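Local structure of lipase aflb (Neosartorya fumigata, 6IDY) at residues A[81-85]-A[415-419]; A[132-136]-A[245-249]; A[292-297]-A[432-436]. The protein probably hydrolyses ester bonds of lipids, as a calcium-containing fungal lipase with an alpha/beta-hydrolase fold. One frame throughout, in Å; residues are numbered along the deposited sequence.

Interaction 1 (A[81-85]-A[415-419]); sequences FLKMT and LLIAL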
ATOM      1  N   PHE A  81       0.663  -5.988 -14.134  1.00 21.54           N
ATOM      2  CA  PHE A  81      -0.112  -6.557 -13.034  1.00 21.22           C
ATOM      3  C   PHE A  81      -0.708  -7.932 -13.352  1.00 24.88           C
ATOM      4  O   PHE A  81      -0.529  -8.859 -12.558  1.00 24.23           O
ATOM      5  CB  PHE A  81      -1.207  -5.583 -12.546  1.00 22.75           C
ATOM      6  CG  PHE A  81      -2.216  -6.186 -11.583  1.00 23.93           C
ATOM      7  CD1 PHE A  81      -1.836  -6.570 -10.300  1.00 25.90           C
ATOM      8  CD2 PHE A  81      -3.548  -6.338 -11.952  1.00 25.39           C
ATOM      9  CE1 PHE A  81      -2.769  -7.106  -9.409  1.00 26.66           C
ATOM     10  CE2 PHE A  81      -4.481  -6.871 -11.058  1.00 27.40           C
ATOM     11  CZ  PHE A  81      -4.085  -7.256  -9.797  1.00 25.54           C
ATOM     12  N   LEU A  82      -1.409  -8.055 -14.502  1.00 21.86           N
ATOM     13  CA  LEU A  82      -2.059  -9.295 -14.914  1.00 23.88           C
ATOM     14  C   LEU A  82      -1.063 -10.444 -15.146  1.00 27.41           C
ATOM     15  O   LEU A  82      -1.321 -11.561 -14.690  1.00 26.85           O
ATOM     16  CB  LEU A  82      -2.987  -9.087 -16.137  1.00 24.98           C
ATOM     17  CG  LEU A  82      -4.187  -8.131 -15.961  1.00 30.16           C
ATOM     18  CD1 LEU A  82      -4.914  -7.923 -17.286  1.00 30.72           C
ATOM     19  CD2 LEU A  82      -5.176  -8.644 -14.912  1.00 32.71           C
ATOM     20  N   LYS A  83       0.086 -10.163 -15.807  1.00 23.27           N
ATOM     21  CA  LYS A  83       1.111 -11.184 -16.047  1.00 23.62           C
ATOM     22  C   LYS A  83       1.731 -11.632 -14.736  1.00 26.93           C
ATOM     23  O   LYS A  83       1.844 -12.834 -14.508  1.00 27.22           O
ATOM     24  CB  LYS A  83       2.190 -10.720 -17.042  1.00 25.81           C
ATOM     25  CG  LYS A  83       3.176 -11.836 -17.401  1.00 35.73           C
ATOM     26  CD  LYS A  83       4.226 -11.400 -18.406  1.00 47.45           C
ATOM     27  CE  LYS A  83       5.238 -12.498 -18.635  1.00 56.64           C
ATOM     28  NZ  LYS A  83       6.303 -12.088 -19.587  1.00 63.16           N
ATOM     29  N   MET A  84       2.095 -10.675 -13.864  1.00 23.70           N
ATOM     30  CA  MET A  84       2.668 -10.965 -12.548  1.00 22.80           C
ATOM     31  C   MET A  84       1.729 -11.889 -11.745  1.00 27.04           C
ATOM     32  O   MET A  84       2.173 -12.931 -11.276  1.00 25.99           O
ATOM     33  CB  MET A  84       2.965  -9.664 -11.778  1.00 23.86           C
ATOM     34  CG  MET A  84       3.756  -9.876 -10.501  1.00 27.17           C
ATOM     35  SD  MET A  84       5.461 -10.374 -10.790  1.00 31.27           S
ATOM     36  CE  MET A  84       5.855 -11.150  -9.256  1.00 28.09           C
ATOM     37  N   THR A  85       0.435 -11.531 -11.652  1.00 25.59           N
ATOM     38  CA  THR A  85      -0.591 -12.282 -10.906  1.00 26.46           C
ATOM     39  C   THR A  85      -0.765 -13.706 -11.435  1.00 31.30           C
ATOM     40  O   THR A  85      -0.843 -14.638 -10.636  1.00 30.88           O
ATOM     41  CB  THR A  85      -1.917 -11.502 -10.838  1.00 31.58           C
ATOM     42  OG1 THR A  85      -1.636 -10.162 -10.440  1.00 26.87           O
ATOM     43  CG2 THR A  85      -2.906 -12.111  -9.849  1.00 32.18           C
ATOM     44  N   LEU A 415      -1.461 -10.097  -4.578  1.00 21.95           N
ATOM     45  CA  LEU A 415      -1.864  -9.821  -5.955  1.00 22.35           C
ATOM     46  C   LEU A 415      -3.108 -10.599  -6.331  1.00 26.25           C
ATOM     47  O   LEU A 415      -3.901 -10.122  -7.142  1.00 25.00           O
ATOM     48  CB  LEU A 415      -0.725 -10.147  -6.931  1.00 23.04           C
ATOM     49  CG  LEU A 415       0.512  -9.250  -6.848  1.00 28.40           C
ATOM     50  CD1 LEU A 415       1.610  -9.799  -7.700  1.00 29.10           C
ATOM     51  CD2 LEU A 415       0.200  -7.815  -7.245  1.00 29.50           C
ATOM     52  N   LEU A 416      -3.292 -11.785  -5.716  1.00 24.05           N
ATOM     53  CA  LEU A 416      -4.454 -12.646  -5.942  1.00 24.44           C
ATOM     54  C   LEU A 416      -5.710 -12.007  -5.356  1.00 26.78           C
ATOM     55  O   LEU A 416      -6.771 -12.056  -5.973  1.00 26.60           O
ATOM     56  CB  LEU A 416      -4.219 -14.048  -5.363  1.00 25.50           C
ATOM     57  CG  LEU A 416      -2.941 -14.775  -5.824  1.00 31.33           C
ATOM     58  CD1 LEU A 416      -2.704 -16.022  -4.989  1.00 32.23           C
ATOM     59  CD2 LEU A 416      -3.003 -15.143  -7.315  1.00 34.62           C
ATOM     60  N   ILE A 417      -5.577 -11.363  -4.191  1.00 23.22           N
ATOM     61  CA  ILE A 417      -6.680 -10.639  -3.555  1.00 22.12           C
ATOM     62  C   ILE A 417      -6.980  -9.377  -4.381  1.00 23.82           C
ATOM     63  O   ILE A 417      -8.148  -9.107  -4.690  1.00 22.86           O
ATOM     64  CB  ILE A 417      -6.370 -10.317  -2.067  1.00 24.46           C
ATOM     65  CG1 ILE A 417      -6.339 -11.609  -1.230  1.00 25.80           C
ATOM     66  CG2 ILE A 417      -7.386  -9.314  -1.501  1.00 23.88           C
ATOM     67  CD1 ILE A 417      -5.739 -11.441   0.157  1.00 32.89           C
ATOM     68  N   ALA A 418      -5.915  -8.639  -4.769  1.00 19.12           N
ATOM     69  CA  ALA A 418      -6.043  -7.425  -5.577  1.00 18.66           C
ATOM     70  C   ALA A 418      -6.824  -7.698  -6.871  1.00 23.68           C
ATOM     71  O   ALA A 418      -7.725  -6.923  -7.200  1.00 23.66           O
ATOM     72  CB  ALA A 418      -4.675  -6.822  -5.873  1.00 18.43           C
ATOM     73  N   LEU A 419      -6.557  -8.847  -7.539  1.00 21.12           N
ATOM     74  CA  LEU A 419      -7.267  -9.225  -8.758  1.00 21.96           C
ATOM     75  C   LEU A 419      -8.742  -9.504  -8.483  1.00 25.87           C
ATOM     76  O   LEU A 419      -9.595  -8.984  -9.202  1.00 24.51           O
ATOM     77  CB  LEU A 419      -6.618 -10.420  -9.482  1.00 22.63           C
ATOM     78  CG  LEU A 419      -7.271 -10.792 -10.828  1.00 27.39           C
ATOM     79  CD1 LEU A 419      -7.131  -9.667 -11.852  1.00 26.37           C
ATOM     80  CD2 LEU A 419      -6.730 -12.090 -11.361  1.00 28.51           C
TER

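Interaction 2 (A[132-136]-A[245-249]); sequences GDARY and YWPST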
ATOM      1  N   GLY A 132      -9.940  25.464   7.964  1.00 27.64           N
ATOM      2  CA  GLY A 132      -9.082  25.201   6.813  1.00 26.61           C
ATOM      3  C   GLY A 132      -9.114  23.754   6.371  1.00 29.38           C
ATOM      4  O   GLY A 132      -8.710  23.446   5.249  1.00 29.51           O
ATOM      5  N   ASP A 133      -9.580  22.851   7.250  1.00 25.46           N
ATOM      6  CA  ASP A 133      -9.714  21.431   6.925  1.00 24.57           C
ATOM      7  C   ASP A 133     -10.885  21.255   5.973  1.00 29.29           C
ATOM      8  O   ASP A 133     -11.898  21.942   6.112  1.00 30.05           O
ATOM      9  CB  ASP A 133      -9.978  20.597   8.189  1.00 26.04           C
ATOM     10  CG  ASP A 133      -8.806  20.403   9.132  1.00 28.32           C
ATOM     11  OD1 ASP A 133      -7.679  20.811   8.781  1.00 28.05           O
ATOM     12  OD2 ASP A 133      -9.013  19.839  10.209  1.00 31.93           O
ATOM     13  N   ALA A 134     -10.751  20.339   5.009  1.00 24.99           N
ATOM     14  CA  ALA A 134     -11.814  20.025   4.063  1.00 25.07           C
ATOM     15  C   ALA A 134     -12.967  19.364   4.820  1.00 30.02           C
ATOM     16  O   ALA A 134     -12.727  18.670   5.816  1.00 29.32           O
ATOM     17  CB  ALA A 134     -11.291  19.071   2.996  1.00 24.92           C
ATOM     18  N   ARG A 135     -14.210  19.584   4.363  1.00 27.11           N
ATOM     19  CA  ARG A 135     -15.369  18.950   4.984  1.00 27.91           C
ATOM     20  C   ARG A 135     -15.355  17.448   4.699  1.00 29.84           C
ATOM     21  O   ARG A 135     -14.933  17.019   3.620  1.00 28.53           O
ATOM     22  CB  ARG A 135     -16.700  19.588   4.526  1.00 31.42           C
ATOM     23  CG  ARG A 135     -17.067  19.388   3.046  1.00 40.95           C
ATOM     24  CD  ARG A 135     -18.523  19.720   2.737  1.00 49.73           C
ATOM     25  NE  ARG A 135     -19.473  18.824   3.405  1.00 60.88           N
ATOM     26  CZ  ARG A 135     -19.899  17.661   2.913  1.00 75.06           C
ATOM     27  NH1 ARG A 135     -19.454  17.224   1.739  1.00 56.36           N
ATOM     28  NH2 ARG A 135     -20.765  16.923   3.593  1.00 65.53           N
ATOM     29  N   TYR A 136     -15.770  16.651   5.679  1.00 25.86           N
ATOM     30  CA  TYR A 136     -15.859  15.216   5.482  1.00 24.90           C
ATOM     31  C   TYR A 136     -17.171  14.923   4.775  1.00 29.15           C
ATOM     32  O   TYR A 136     -18.204  15.518   5.110  1.00 29.04           O
ATOM     33  CB  TYR A 136     -15.823  14.465   6.820  1.00 25.78           C
ATOM     34  CG  TYR A 136     -14.460  14.357   7.470  1.00 25.70           C
ATOM     35  CD1 TYR A 136     -13.493  13.487   6.971  1.00 26.11           C
ATOM     36  CD2 TYR A 136     -14.176  15.037   8.652  1.00 26.86           C
ATOM     37  CE1 TYR A 136     -12.261  13.332   7.606  1.00 25.17           C
ATOM     38  CE2 TYR A 136     -12.952  14.883   9.301  1.00 27.17           C
ATOM     39  CZ  TYR A 136     -11.991  14.039   8.766  1.00 29.37           C
ATOM     40  OH  TYR A 136     -10.780  13.903   9.397  1.00 25.01           O
ATOM     41  N   TYR A 245      -5.289  18.585   2.118  1.00 21.00           N
ATOM     42  CA  TYR A 245      -6.619  19.136   2.336  1.00 20.61           C
ATOM     43  C   TYR A 245      -7.112  19.099   3.785  1.00 24.42           C
ATOM     44  O   TYR A 245      -8.116  19.739   4.077  1.00 24.08           O
ATOM     45  CB  TYR A 245      -7.613  18.495   1.369  1.00 21.15           C
ATOM     46  CG  TYR A 245      -7.246  18.820  -0.064  1.00 22.05           C
ATOM     47  CD1 TYR A 245      -7.381  20.114  -0.563  1.00 23.94           C
ATOM     48  CD2 TYR A 245      -6.662  17.863  -0.886  1.00 22.27           C
ATOM     49  CE1 TYR A 245      -7.009  20.429  -1.868  1.00 24.63           C
ATOM     50  CE2 TYR A 245      -6.290  18.164  -2.194  1.00 22.86           C
ATOM     51  CZ  TYR A 245      -6.461  19.450  -2.681  1.00 26.71           C
ATOM     52  OH  TYR A 245      -6.092  19.747  -3.968  1.00 23.30           O
ATOM     53  N   TRP A 246      -6.407  18.420   4.699  1.00 21.95           N
ATOM     54  CA  TRP A 246      -6.775  18.480   6.124  1.00 22.76           C
ATOM     55  C   TRP A 246      -5.500  18.961   6.814  1.00 25.48           C
ATOM     56  O   TRP A 246      -4.783  18.132   7.383  1.00 25.03           O
ATOM     57  CB  TRP A 246      -7.257  17.119   6.678  1.00 21.70           C
ATOM     58  CG  TRP A 246      -8.693  16.786   6.395  1.00 22.99           C
ATOM     59  CD1 TRP A 246      -9.732  16.817   7.280  1.00 26.38           C
ATOM     60  CD2 TRP A 246      -9.232  16.287   5.160  1.00 22.43           C
ATOM     61  NE1 TRP A 246     -10.892  16.396   6.665  1.00 25.69           N
ATOM     62  CE2 TRP A 246     -10.612  16.063   5.363  1.00 26.36           C
ATOM     63  CE3 TRP A 246      -8.684  16.026   3.890  1.00 23.30           C
ATOM     64  CZ2 TRP A 246     -11.450  15.588   4.348  1.00 25.55           C
ATOM     65  CZ3 TRP A 246      -9.519  15.569   2.881  1.00 24.63           C
ATOM     66  CH2 TRP A 246     -10.884  15.350   3.114  1.00 25.39           C
ATOM     67  N   PRO A 247      -5.138  20.274   6.701  1.00 21.71           N
ATOM     68  CA  PRO A 247      -3.862  20.746   7.285  1.00 21.33           C
ATOM     69  C   PRO A 247      -3.641  20.440   8.764  1.00 24.84           C
ATOM     70  O   PRO A 247      -2.486  20.385   9.188  1.00 25.05           O
ATOM     71  CB  PRO A 247      -3.880  22.257   7.020  1.00 23.39           C
ATOM     72  CG  PRO A 247      -4.793  22.432   5.879  1.00 27.41           C
ATOM     73  CD  PRO A 247      -5.848  21.385   6.032  1.00 23.03           C
ATOM     74  N   SER A 248      -4.722  20.226   9.550  1.00 21.24           N
ATOM     75  CA  SER A 248      -4.587  19.898  10.975  1.00 21.20           C
ATOM     76  C   SER A 248      -3.794  18.595  11.173  1.00 24.72           C
ATOM     77  O   SER A 248      -3.082  18.460  12.166  1.00 24.60           O
ATOM     78  CB  SER A 248      -5.957  19.787  11.633  1.00 24.63           C
ATOM     79  OG  SER A 248      -6.714  18.743  11.043  1.00 29.78           O
ATOM     80  N   THR A 249      -3.875  17.664  10.202  1.00 21.55           N
ATOM     81  CA  THR A 249      -3.156  16.384  10.240  1.00 21.55           C
ATOM     82  C   THR A 249      -1.642  16.572  10.169  1.00 26.45           C
ATOM     83  O   THR A 249      -0.911  15.793  10.782  1.00 26.40           O
ATOM     84  CB  THR A 249      -3.638  15.430   9.141  1.00 26.73           C
ATOM     85  OG1 THR A 249      -3.276  15.953   7.862  1.00 24.09           O
ATOM     86  CG2 THR A 249      -5.139  15.129   9.224  1.00 25.04           C
TER
HETATM   87  O   HOH W   1      -8.779  21.955   2.689  1.00 27.29           O

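Interaction 3 (A[292-297]-A[432-436]); sequences TEFIRT and EPAIA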
ATOM      1  N   THR A 292      -4.007  12.415 -15.061  1.00 21.10           N
ATOM      2  CA  THR A 292      -5.384  12.616 -14.623  1.00 20.72           C
ATOM      3  C   THR A 292      -5.597  13.947 -13.936  1.00 23.76           C
ATOM      4  O   THR A 292      -4.640  14.568 -13.467  1.00 21.51           O
ATOM      5  CB  THR A 292      -5.852  11.466 -13.739  1.00 21.50           C
ATOM      6  OG1 THR A 292      -5.033  11.414 -12.567  1.00 19.45           O
ATOM      7  CG2 THR A 292      -5.864  10.136 -14.484  1.00 15.20           C
ATOM      8  N   GLU A 293      -6.867  14.379 -13.871  1.00 21.97           N
ATOM      9  CA  GLU A 293      -7.266  15.584 -13.160  1.00 22.36           C
ATOM     10  C   GLU A 293      -6.991  15.385 -11.674  1.00 24.56           C
ATOM     11  O   GLU A 293      -6.571  16.328 -11.020  1.00 23.71           O
ATOM     12  CB  GLU A 293      -8.746  15.912 -13.404  1.00 24.48           C
ATOM     13  CG  GLU A 293      -8.966  16.741 -14.661  1.00 38.42           C
ATOM     14  CD  GLU A 293      -8.323  18.117 -14.644  1.00 65.07           C
ATOM     15  OE1 GLU A 293      -8.597  18.898 -13.703  1.00 63.98           O
ATOM     16  OE2 GLU A 293      -7.538  18.413 -15.574  1.00 60.35           O
ATOM     17  N   PHE A 294      -7.159  14.141 -11.160  1.00 20.15           N
ATOM     18  CA  PHE A 294      -6.873  13.817  -9.763  1.00 18.44           C
ATOM     19  C   PHE A 294      -5.419  14.146  -9.392  1.00 22.18           C
ATOM     20  O   PHE A 294      -5.188  14.875  -8.434  1.00 21.92           O
ATOM     21  CB  PHE A 294      -7.197  12.344  -9.428  1.00 19.14           C
ATOM     22  CG  PHE A 294      -6.751  12.010  -8.022  1.00 19.57           C
ATOM     23  CD1 PHE A 294      -7.492  12.435  -6.922  1.00 21.47           C
ATOM     24  CD2 PHE A 294      -5.520  11.401  -7.793  1.00 20.41           C
ATOM     25  CE1 PHE A 294      -7.035  12.208  -5.626  1.00 22.08           C
ATOM     26  CE2 PHE A 294      -5.056  11.192  -6.494  1.00 22.38           C
ATOM     27  CZ  PHE A 294      -5.803  11.622  -5.422  1.00 21.03           C
ATOM     28  N   ILE A 295      -4.455  13.566 -10.131  1.00 19.30           N
ATOM     29  CA  ILE A 295      -3.016  13.740  -9.923  1.00 18.07           C
ATOM     30  C   ILE A 295      -2.615  15.212 -10.064  1.00 22.18           C
ATOM     31  O   ILE A 295      -1.923  15.731  -9.191  1.00 22.22           O
ATOM     32  CB  ILE A 295      -2.202  12.773 -10.844  1.00 20.26           C
ATOM     33  CG1 ILE A 295      -2.416  11.281 -10.442  1.00 20.01           C
ATOM     34  CG2 ILE A 295      -0.705  13.132 -10.916  1.00 19.64           C
ATOM     35  CD1 ILE A 295      -2.004  10.868  -9.018  1.00 17.51           C
ATOM     36  N   ARG A 296      -3.077  15.877 -11.135  1.00 19.71           N
ATOM     37  CA  ARG A 296      -2.818  17.296 -11.404  1.00 20.53           C
ATOM     38  C   ARG A 296      -3.347  18.176 -10.257  1.00 24.22           C
ATOM     39  O   ARG A 296      -2.661  19.118  -9.849  1.00 22.64           O
ATOM     40  CB  ARG A 296      -3.457  17.695 -12.738  1.00 22.29           C
ATOM     41  CG  ARG A 296      -3.152  19.115 -13.219  1.00 37.82           C
ATOM     42  CD  ARG A 296      -3.111  19.229 -14.742  1.00 55.44           C
ATOM     43  NE  ARG A 296      -4.281  18.630 -15.396  1.00 71.64           N
ATOM     44  CZ  ARG A 296      -4.272  17.459 -16.031  1.00 85.21           C
ATOM     45  NH1 ARG A 296      -3.157  16.743 -16.104  1.00 73.40           N
ATOM     46  NH2 ARG A 296      -5.380  16.992 -16.587  1.00 70.41           N
ATOM     47  N   THR A 297      -4.557  17.858  -9.736  1.00 21.88           N
ATOM     48  CA  THR A 297      -5.164  18.600  -8.619  1.00 21.73           C
ATOM     49  C   THR A 297      -4.323  18.410  -7.363  1.00 24.30           C
ATOM     50  O   THR A 297      -4.044  19.382  -6.677  1.00 23.84           O
ATOM     51  CB  THR A 297      -6.629  18.180  -8.394  1.00 26.26           C
ATOM     52  OG1 THR A 297      -7.363  18.432  -9.591  1.00 23.60           O
ATOM     53  CG2 THR A 297      -7.286  18.926  -7.231  1.00 22.63           C
ATOM     54  N   GLU A 432     -12.262   8.747 -14.680  1.00 21.54           N
ATOM     55  CA  GLU A 432     -12.104   9.218 -13.305  1.00 20.36           C
ATOM     56  C   GLU A 432     -13.307  10.070 -12.831  1.00 25.37           C
ATOM     57  O   GLU A 432     -13.938  10.735 -13.663  1.00 25.75           O
ATOM     58  CB  GLU A 432     -10.783   9.995 -13.161  1.00 20.60           C
ATOM     59  CG  GLU A 432     -10.746  11.328 -13.899  1.00 24.66           C
ATOM     60  CD  GLU A 432      -9.498  12.150 -13.670  1.00 34.55           C
ATOM     61  OE1 GLU A 432      -9.094  12.309 -12.495  1.00 23.52           O
ATOM     62  OE2 GLU A 432      -8.923  12.637 -14.669  1.00 24.93           O
ATOM     63  N   PRO A 433     -13.625  10.109 -11.512  1.00 21.36           N
ATOM     64  CA  PRO A 433     -14.751  10.950 -11.070  1.00 21.43           C
ATOM     65  C   PRO A 433     -14.424  12.453 -11.059  1.00 25.90           C
ATOM     66  O   PRO A 433     -13.276  12.854 -11.294  1.00 24.94           O
ATOM     67  CB  PRO A 433     -15.051  10.426  -9.659  1.00 22.61           C
ATOM     68  CG  PRO A 433     -13.776   9.877  -9.178  1.00 25.78           C
ATOM     69  CD  PRO A 433     -13.013   9.383 -10.377  1.00 21.63           C
ATOM     70  N   ALA A 434     -15.440  13.288 -10.786  1.00 23.19           N
ATOM     71  CA  ALA A 434     -15.276  14.738 -10.690  1.00 23.21           C
ATOM     72  C   ALA A 434     -14.410  15.093  -9.465  1.00 26.75           C
ATOM     73  O   ALA A 434     -14.383  14.354  -8.470  1.00 25.87           O
ATOM     74  CB  ALA A 434     -16.644  15.407 -10.573  1.00 24.30           C
ATOM     75  N   ILE A 435     -13.702  16.215  -9.547  1.00 24.23           N
ATOM     76  CA  ILE A 435     -12.871  16.719  -8.453  1.00 23.46           C
ATOM     77  C   ILE A 435     -13.776  17.319  -7.371  1.00 27.76           C
ATOM     78  O   ILE A 435     -14.695  18.075  -7.686  1.00 27.68           O
ATOM     79  CB  ILE A 435     -11.800  17.730  -8.980  1.00 26.01           C
ATOM     80  CG1 ILE A 435     -10.835  17.074 -10.012  1.00 25.28           C
ATOM     81  CG2 ILE A 435     -11.031  18.432  -7.838  1.00 25.82           C
ATOM     82  CD1 ILE A 435     -10.054  15.834  -9.537  1.00 29.58           C
ATOM     83  N   ALA A 436     -13.512  16.965  -6.101  1.00 25.17           N
ATOM     84  CA  ALA A 436     -14.238  17.466  -4.934  1.00 25.63           C
ATOM     85  C   ALA A 436     -14.171  18.996  -4.901  1.00 30.46           C
ATOM     86  O   ALA A 436     -13.139  19.574  -5.252  1.00 29.13           O
ATOM     87  CB  ALA A 436     -13.627  16.891  -3.670  1.00 26.15           C
TER

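Interaction 1 (A[81-85]-A[415-419])
Two helices pack here through apolar side chains, outside the central sheet of the alpha/beta-hydrolase fold: the axes of 81-85 and 415-419 approach to 10.1 Å and cross at -128°. L415 points at the first helix, between M84 and F81. Its CD1 lies 3.5 Å from M84 CG and its CD2 3.7 Å from F81 CE1, near the plane of the ring, a fit that suits branched and flexible apolar side chains. L416 reaches back to T85 with CD2, while I417 faces away toward L102 of helix 96-103. The small A418 lets the phenyl ring come close, its CB 4.0 Å from F81 CZ. L419 closes the row, its CD1 3.9 Å from F81 CE2 and 3.8 Å from L82 CD2. Helix 31-47 flanks the junction, with I36 on L82 and L419 and I40 on T85 and L416. Threonine suits its place: T85 CG2 meets L416 CD2 (4.0 Å) and the L415 backbone, while the hydroxyl is satisfied within its own helix, T85 OG1 donating to F81 O at 2.7 Å.

Interaction 2 (A[132-136]-A[245-249])
This is a loop-to-loop contact, held by polar bonds and an aromatic side chain, at the C-terminal end of helix 235-245, where the chain turns toward strand 253-259. Its partner, 132-136, belongs to the long connection after helix 96-103. G132 has phi 110°, a conformation in which a CB would collide with the preceding carbonyl, so glycine fits; the chain then runs extended from D133 to Y136. D133 supplies the main polar link. Its OD1 accepts from S248 N at 3.1 Å and its OD2 from S248 OG at 2.7 Å, so a short, two-oxygen side chain grips one residue through both backbone and hydroxyl. A130 N and N217 ND2 provide further partners for D133 OD2 and S248 OG respectively. One residue on, A134 N donates to Y245 O at 2.9 Å, and a water bridges that same Y245 O and G132 O. W246, the first residue to leave helical angles, lays its indole against this extended chain. A134 CB sits 3.7 Å from the centroid of the six-membered ring and almost on its normal, a CH-pi contact that a small methyl can make without crowding, while Y136 meets the five-membered ring obliquely. Beyond W246 the chain turns with helical backbone angles, T249 N bonded to W246 O at 3.0 Å and P247 suited to the first corner by its fixed phi. The contact thus ties an outer loop to the helix-to-strand turn of a beta-alpha-beta unit characteristic of the alpha/beta-hydrolase fold.

Interaction 3 (A[292-297]-A[432-436])
I435 and E432, the two residues most buried in this surface contact, bring the extended C-terminal segment 432-436 against the start of helix 293-299, and E293 answers them from the helix. The carboxylate of E432 addresses two backbone amides of the first turn: E293 N donates to E432 OE2 at 2.8 Å and F294 N to E432 OE1 at 3.0 Å. Such amides have no carbonyl partner within the helix, and a long acidic side chain can reach them from a neighbouring segment; its charge also matches the positive end of the helix dipole. T292 is the N-cap, and its OG1 accepts a weak 3.3 Å bond from I295 N besides a bond to Q287 O. Three residues along, I435 lays its CD1 on the backbone, 3.8 Å from E293 C and 3.7 Å from F294 N, and 3.7 Å from T297 OG1. T297 OG1 donates to E293 O at 2.7 Å, so its hydrogen is already satisfied where I435 CD1 lies beside it. E293 offers CB to E432 OE2 at 3.5 Å but carries its own carboxylate away, into a salt bridge in which R296 NH2 stands 2.8 Å from E293 OE2, so the two carboxylates point to different partners. Q206 of helix 205-223 also bonds A434 O and A436 N. Together they form helix N-terminal capping: T292 at the N-cap, a sequence-distant carboxylate on the first-turn amides.

Interaction 1 is buried, interaction 2 partly so, and interaction 3 lies at the surface, and the chemistry follows: apolar helix packing in the first, Asp-serine bonds with an indole in the second, a glutamate on helix amides in the third. Interactions 2 and 3 are neighbours, with centres 18 Å apart and Y245 OH 3.4 Å from T297 O; helix 235-245 serves both, W241 touching side chains of each. Interaction 1 lies across the chain's centre from interaction 2, their centres 34 Å apart. It shares with interaction 3 the C-terminal part of the chain, which passes from helix 414-424 to 432-436, then to Y438 beside W246.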